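Local coordinates for protein putative glucoamylase (Bacteroides uniformis, PDB 4GL3) that probably hydrolyses glycosidic bonds of glucans or related carbohydrates, as a putative glucoamylase of the six-hairpin glycosidase clan, at residues A122-S127 / H197-L202; Y175-P180 / M186-K191. One frame throughout, in Å; residues are numbered along the deposited sequence.

Contact 1 (A122-S127 / H197-L202); sequences ADIVES and HIVYIL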
loop_
_atom_site.group_PDB
_atom_site.type_symbol
_atom_site.label_atom_id
_atom_site.label_comp_id
_atom_site.label_asym_id
_atom_site.label_seq_id
_atom_site.Cartn_x
_atom_site.Cartn_y
_atom_site.Cartn_z
ATOM N N ALA A 122 -16.280 -10.083 0.683
ATOM C CA ALA A 122 -15.034 -9.758 1.335
ATOM C C ALA A 122 -13.861 -9.800 0.331
ATOM O O ALA A 122 -13.795 -10.675 -0.560
ATOM C CB ALA A 122 -14.747 -10.715 2.511
ATOM N N ASP A 123 -12.967 -8.823 0.510
ATOM C CA ASP A 123 -11.612 -8.816 -0.079
ATOM C C ASP A 123 -10.641 -8.641 1.068
ATOM O O ASP A 123 -10.563 -7.539 1.713
ATOM C CB ASP A 123 -11.472 -7.695 -1.108
ATOM C CG ASP A 123 -10.105 -7.655 -1.759
ATOM O OD1 ASP A 123 -9.087 -7.907 -1.044
ATOM O OD2 ASP A 123 -10.062 -7.455 -2.986
ATOM N N ILE A 124 -9.944 -9.716 1.436
ATOM C CA ILE A 124 -9.151 -9.626 2.647
ATOM C C ILE A 124 -7.807 -8.942 2.464
ATOM O O ILE A 124 -7.170 -8.568 3.480
ATOM C CB ILE A 124 -8.960 -10.965 3.408
ATOM C CG1 ILE A 124 -8.005 -11.917 2.690
ATOM C CG2 ILE A 124 -10.322 -11.626 3.648
ATOM C CD1 ILE A 124 -7.661 -13.111 3.610
ATOM N N VAL A 125 -7.351 -8.801 1.215
ATOM C CA VAL A 125 -6.096 -8.077 0.957
ATOM C C VAL A 125 -6.393 -6.587 1.157
ATOM O O VAL A 125 -5.706 -5.903 1.905
ATOM C CB VAL A 125 -5.517 -8.361 -0.449
ATOM C CG1 VAL A 125 -4.326 -7.414 -0.711
ATOM C CG2 VAL A 125 -5.126 -9.862 -0.579
ATOM N N GLU A 126 -7.476 -6.106 0.560
ATOM C CA GLU A 126 -7.874 -4.703 0.748
ATOM C C GLU A 126 -8.160 -4.460 2.236
ATOM O O GLU A 126 -7.783 -3.433 2.829
ATOM C CB GLU A 126 -9.107 -4.378 -0.086
ATOM C CG GLU A 126 -8.893 -4.568 -1.576
ATOM C CD GLU A 126 -8.047 -3.484 -2.207
ATOM O OE1 GLU A 126 -8.196 -2.311 -1.760
ATOM O OE2 GLU A 126 -7.286 -3.808 -3.149
ATOM N N SER A 127 -8.788 -5.425 2.880
ATOM C CA SER A 127 -9.130 -5.208 4.302
ATOM C C SER A 127 -7.866 -5.186 5.165
ATOM O O SER A 127 -7.795 -4.454 6.145
ATOM C CB SER A 127 -10.077 -6.308 4.814
ATOM O OG SER A 127 -11.363 -6.165 4.243
ATOM N N HIS A 197 1.937 -9.779 1.669
ATOM C CA HIS A 197 2.623 -10.349 2.843
ATOM C C HIS A 197 1.879 -10.069 4.170
ATOM O O HIS A 197 1.750 -10.952 5.077
ATOM C CB HIS A 197 4.058 -9.788 2.891
ATOM C CG HIS A 197 5.014 -10.572 3.729
ATOM N ND1 HIS A 197 6.282 -10.109 4.010
ATOM C CD2 HIS A 197 4.910 -11.786 4.327
ATOM C CE1 HIS A 197 6.920 -11.010 4.743
ATOM N NE2 HIS A 197 6.119 -12.046 4.931
ATOM N N ILE A 198 1.370 -8.845 4.261
ATOM C CA ILE A 198 0.755 -8.329 5.479
ATOM C C ILE A 198 -0.506 -9.101 5.865
ATOM O O ILE A 198 -0.893 -9.126 7.056
ATOM C CB ILE A 198 0.435 -6.796 5.354
ATOM C CG1 ILE A 198 0.160 -6.164 6.705
ATOM C CG2 ILE A 198 -0.776 -6.529 4.471
ATOM C CD1 ILE A 198 1.381 -5.874 7.492
ATOM N N VAL A 199 -1.165 -9.710 4.882
ATOM C CA VAL A 199 -2.309 -10.527 5.184
ATOM C C VAL A 199 -1.951 -11.690 6.121
ATOM O O VAL A 199 -2.700 -11.991 7.057
ATOM C CB VAL A 199 -2.990 -11.076 3.886
ATOM C CG1 VAL A 199 -4.259 -11.858 4.254
ATOM C CG2 VAL A 199 -3.299 -9.914 2.933
ATOM N N TYR A 200 -0.817 -12.345 5.862
ATOM C CA TYR A 200 -0.366 -13.459 6.704
ATOM C C TYR A 200 0.138 -12.979 8.052
ATOM O O TYR A 200 -0.133 -13.629 9.067
ATOM C CB TYR A 200 0.717 -14.287 6.012
ATOM C CG TYR A 200 0.139 -15.183 4.935
ATOM C CD1 TYR A 200 -0.111 -14.698 3.634
ATOM C CD2 TYR A 200 -0.223 -16.500 5.217
ATOM C CE1 TYR A 200 -0.695 -15.513 2.657
ATOM C CE2 TYR A 200 -0.806 -17.314 4.239
ATOM C CZ TYR A 200 -1.047 -16.831 2.971
ATOM O OH TYR A 200 -1.617 -17.680 2.001
ATOM N N ILE A 201 0.843 -11.838 8.073
ATOM C CA ILE A 201 1.316 -11.269 9.346
ATOM C C ILE A 201 0.126 -10.894 10.250
ATOM O O ILE A 201 0.131 -11.239 11.412
ATOM C CB ILE A 201 2.209 -10.003 9.155
ATOM C CG1 ILE A 201 3.410 -10.232 8.222
ATOM C CG2 ILE A 201 2.637 -9.406 10.488
ATOM C CD1 ILE A 201 4.137 -11.476 8.445
ATOM N N LEU A 202 -0.895 -10.211 9.707
ATOM C CA LEU A 202 -2.074 -9.865 10.512
ATOM C C LEU A 202 -2.834 -11.134 10.926
ATOM O O LEU A 202 -3.279 -11.268 12.085
ATOM C CB LEU A 202 -2.999 -8.899 9.774
ATOM C CG LEU A 202 -2.433 -7.475 9.501
ATOM C CD1 LEU A 202 -3.362 -6.611 8.654
ATOM C CD2 LEU A 202 -2.110 -6.800 10.816
#
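Two helices of the helical glycosidase fold meet here: the first turn of helix 124-140 packs on helix 197-205 through a small, buried, wholly apolar contact. Val199 is the side chain that meets both partners. Its CB points at the other segment, and its two methyls part between Ile124 and Val125. CG1 stands anti to the backbone N (chi1 -176°) and meets Ile124 CD1 at 3.7 Å. The other methyl, CG2, lies 3.9 Å from Val125 CA and 4.0 Å from Val125 CG2. Both Ile124 and Val125 cross the valine side chain at about a right angle. Ile124 gets there by its extended end: CG1 sits between the backbone N and the carbonyl carbon (chi1 72°), and CD1 reaches on to the valine.

No hydrogen bond joins the two segments. The turn carrying Ile124 and Val125 is fixed from within by Asp123, its N-cap. Asp123 OD1 takes a nearly straight bond from Glu126 N (2.9 Å), from above the carboxylate plane, and a weak one from Val125 N. Asp123 O is gripped from opposite faces by Ser127 N and Ser127 OG. A Tris molecule, probably from the crystallisation liquor, lies by Val125, bonds Glu126 and may mark a pocket.

Strand 122-123 leads into helix 124-140. Further along that helix, Ala128 also touches Val199. Phe400 of helix 395-401 packs on Ile198 and Leu202, while Tyr200 turns to helix 213-220.

Contact 2 (Y175-P180 / M186-K191); sequences YWHWSP and MNHQIK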
loop_
_atom_site.group_PDB
_atom_site.type_symbol
_atom_site.label_atom_id
_atom_site.label_comp_id
_atom_site.label_asym_id
_atom_site.label_seq_id
_atom_site.Cartn_x
_atom_site.Cartn_y
_atom_site.Cartn_z
ATOM N N TYR A 175 -7.158 -17.496 1.400
ATOM C CA TYR A 175 -7.873 -17.152 0.202
ATOM C C TYR A 175 -8.204 -15.663 0.238
ATOM O O TYR A 175 -8.510 -15.108 1.297
ATOM C CB TYR A 175 -9.163 -18.025 0.056
ATOM C CG TYR A 175 -8.820 -19.439 -0.330
ATOM C CD1 TYR A 175 -8.443 -20.381 0.654
ATOM C CD2 TYR A 175 -8.815 -19.837 -1.671
ATOM C CE1 TYR A 175 -8.088 -21.671 0.311
ATOM C CE2 TYR A 175 -8.432 -21.120 -2.038
ATOM C CZ TYR A 175 -8.076 -22.047 -1.054
ATOM O OH TYR A 175 -7.685 -23.312 -1.408
ATOM N N TRP A 176 -8.170 -15.066 -0.951
ATOM C CA TRP A 176 -8.275 -13.622 -1.174
ATOM C C TRP A 176 -9.718 -13.107 -0.922
ATOM O O TRP A 176 -9.867 -12.036 -0.364
ATOM C CB TRP A 176 -7.803 -13.278 -2.592
ATOM C CG TRP A 176 -7.490 -11.836 -2.923
ATOM C CD1 TRP A 176 -8.303 -10.718 -2.769
ATOM C CD2 TRP A 176 -6.289 -11.364 -3.511
ATOM N NE1 TRP A 176 -7.663 -9.605 -3.218
ATOM C CE2 TRP A 176 -6.420 -9.961 -3.669
ATOM C CE3 TRP A 176 -5.129 -11.986 -3.931
ATOM C CZ2 TRP A 176 -5.397 -9.163 -4.192
ATOM C CZ3 TRP A 176 -4.098 -11.193 -4.483
ATOM C CH2 TRP A 176 -4.249 -9.799 -4.602
ATOM N N HIS A 177 -10.735 -13.882 -1.312
ATOM C CA HIS A 177 -12.111 -13.437 -1.349
ATOM C C HIS A 177 -13.038 -14.466 -0.675
ATOM O O HIS A 177 -12.715 -15.671 -0.523
ATOM C CB HIS A 177 -12.631 -13.261 -2.772
ATOM C CG HIS A 177 -11.672 -12.625 -3.729
ATOM N ND1 HIS A 177 -10.739 -13.356 -4.438
ATOM C CD2 HIS A 177 -11.585 -11.341 -4.183
ATOM C CE1 HIS A 177 -10.092 -12.534 -5.257
ATOM N NE2 HIS A 177 -10.578 -11.303 -5.109
ATOM N N TRP A 178 -14.201 -13.957 -0.277
ATOM C CA TRP A 178 -15.384 -14.779 0.037
ATOM C C TRP A 178 -16.639 -13.961 -0.207
ATOM O O TRP A 178 -16.671 -12.741 0.053
ATOM C CB TRP A 178 -15.401 -15.273 1.484
ATOM C CG TRP A 178 -16.606 -16.076 1.777
ATOM C CD1 TRP A 178 -16.761 -17.416 1.535
ATOM C CD2 TRP A 178 -17.862 -15.625 2.344
ATOM N NE1 TRP A 178 -18.006 -17.809 1.897
ATOM C CE2 TRP A 178 -18.698 -16.744 2.420
ATOM C CE3 TRP A 178 -18.333 -14.404 2.797
ATOM C CZ2 TRP A 178 -20.043 -16.677 2.921
ATOM C CZ3 TRP A 178 -19.666 -14.317 3.296
ATOM C CH2 TRP A 178 -20.503 -15.470 3.321
ATOM N N SER A 179 -17.664 -14.639 -0.723
ATOM C CA SER A 179 -18.910 -14.002 -1.104
ATOM C C SER A 179 -20.145 -14.730 -0.581
ATOM O O SER A 179 -20.197 -15.946 -0.599
ATOM C CB SER A 179 -19.008 -13.946 -2.634
ATOM O OG SER A 179 -20.322 -13.572 -3.032
ATOM N N PRO A 180 -21.146 -13.980 -0.102
ATOM C CA PRO A 180 -22.393 -14.597 0.288
ATOM C C PRO A 180 -23.139 -15.197 -0.888
ATOM O O PRO A 180 -23.955 -16.102 -0.685
ATOM C CB PRO A 180 -23.193 -13.441 0.900
ATOM C CG PRO A 180 -22.608 -12.196 0.309
ATOM C CD PRO A 180 -21.158 -12.523 0.094
HETATM N N MSE A 186 -14.190 -17.510 -6.337
HETATM C CA MSE A 186 -13.031 -16.725 -6.818
HETATM C C MSE A 186 -11.773 -17.618 -6.681
HETATM O O MSE A 186 -10.857 -17.561 -7.501
HETATM C CB MSE A 186 -12.872 -15.382 -6.060
HETATM C CG MSE A 186 -13.873 -14.227 -6.427
HETATM SE SE MSE A 186 -13.814 -13.730 -8.318
HETATM C CE MSE A 186 -12.094 -12.671 -8.140
ATOM N N ASN A 187 -11.743 -18.433 -5.644
ATOM C CA ASN A 187 -10.741 -19.499 -5.524
ATOM C C ASN A 187 -9.301 -18.993 -5.804
ATOM O O ASN A 187 -8.560 -19.632 -6.548
ATOM C CB ASN A 187 -11.085 -20.677 -6.475
ATOM C CG ASN A 187 -10.252 -21.900 -6.181
ATOM O OD1 ASN A 187 -9.854 -22.095 -5.041
ATOM N ND2 ASN A 187 -9.950 -22.692 -7.181
ATOM N N HIS A 188 -8.900 -17.894 -5.141
ATOM C CA HIS A 188 -7.599 -17.248 -5.408
ATOM C C HIS A 188 -6.733 -17.399 -4.133
ATOM O O HIS A 188 -6.914 -16.683 -3.166
ATOM C CB HIS A 188 -7.867 -15.793 -5.781
ATOM C CG HIS A 188 -6.695 -15.045 -6.328
ATOM N ND1 HIS A 188 -5.395 -15.303 -5.964
ATOM C CD2 HIS A 188 -6.642 -13.975 -7.153
ATOM C CE1 HIS A 188 -4.588 -14.462 -6.581
ATOM N NE2 HIS A 188 -5.319 -13.644 -7.307
ATOM N N GLN A 189 -5.832 -18.379 -4.128
ATOM C CA GLN A 189 -4.912 -18.567 -3.011
ATOM C C GLN A 189 -3.901 -17.409 -2.965
ATOM O O GLN A 189 -3.419 -16.954 -4.017
ATOM C CB GLN A 189 -4.175 -19.876 -3.184
ATOM C CG GLN A 189 -5.001 -21.141 -3.047
ATOM C CD GLN A 189 -4.161 -22.413 -3.274
ATOM O OE1 GLN A 189 -2.966 -22.424 -3.043
ATOM N NE2 GLN A 189 -4.782 -23.450 -3.774
ATOM N N ILE A 190 -3.612 -16.905 -1.779
ATOM C CA ILE A 190 -2.638 -15.814 -1.647
ATOM C C ILE A 190 -1.264 -16.470 -1.502
ATOM O O ILE A 190 -0.923 -17.038 -0.446
ATOM C CB ILE A 190 -2.953 -14.915 -0.431
ATOM C CG1 ILE A 190 -4.392 -14.355 -0.548
ATOM C CG2 ILE A 190 -1.901 -13.767 -0.281
ATOM C CD1 ILE A 190 -4.853 -13.541 0.650
ATOM N N LYS A 191 -0.492 -16.405 -2.573
ATOM C CA LYS A 191 0.796 -17.088 -2.667
ATOM C C LYS A 191 1.878 -16.020 -2.818
ATOM O O LYS A 191 1.656 -15.015 -3.475
ATOM C CB LYS A 191 0.849 -17.978 -3.906
ATOM C CG LYS A 191 -0.184 -19.066 -3.962
ATOM C CD LYS A 191 -0.095 -20.132 -2.863
ATOM C CE LYS A 191 0.946 -21.179 -3.097
ATOM N NZ LYS A 191 1.028 -22.192 -1.979
HETATM O O HOH W 1 -12.853 -17.155 -2.747
HETATM O O HOH W 2 -10.431 -16.013 -3.532
#
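Tyr175, Trp176 and His188 carry most of this contact, in which the chain turns back after strand 177-178 and runs beside its own approach to that strand. A single beta bridge pairs Tyr175 with Gln189. Trp176 N donates to His188 O (3.0 Å), nearly in line with the carbonyl bond, and Tyr175 CA adds a longer C-H contact to the same oxygen.

The Tyr175 ring runs alongside two side chains that point the same way. Its CE2 lies 3.5 Å from Asn187 OD1 and 3.6 Å from Gln189 CG; its hydroxyl bonds to Gln171. On Trp176, CE3 sits over one face of the His188 imidazole, 3.7 Å from CE1; the two rings are oblique, their planes 41° apart. CG of His188 is anti to its backbone N (chi1 -169°), which lays the imidazole beside the indole. His188 ND1 also donates to Gln189 O, limiting the rotation of the ring.

His177 is held between Trp176 CD1 on one face and the selenomethionine Met186 on the other, whose CE makes a CH-pi contact 3.8 Å from the ring centroid. A water joins His177 ND1 (2.8 Å) to His188 N. His177 NE2 bonds a glycerol that probably came from the crystallisation liquor.

Ile190 lies against Trp176 and reaches Ile124 and Val125 of helix 124-140. Strand 177-178 pairs antiparallel with strand 122-123, and the 186-191 segment leads on toward helix 197-205.

How the contacts relate
From the N terminus, the chain reaches strand 122-123 and enters helix 124-140. It then runs through helix 146-161 to the 175-180 segment. Contact 2 closes a short loop, with five residues between its segments. Helix 197-205 follows, and contact 1 closes a much longer loop of 69 intervening residues. Contact 2 thus lies wholly within that loop; the two do not cross. They also touch directly. Ile124 N probably bonds to Trp176 O, Val125 packs on the Trp176 indole, and Tyr200 OH probably bonds to Ile190 O. Together they tie the two-stranded sheet and its following loop to helices 124-140 and 197-205.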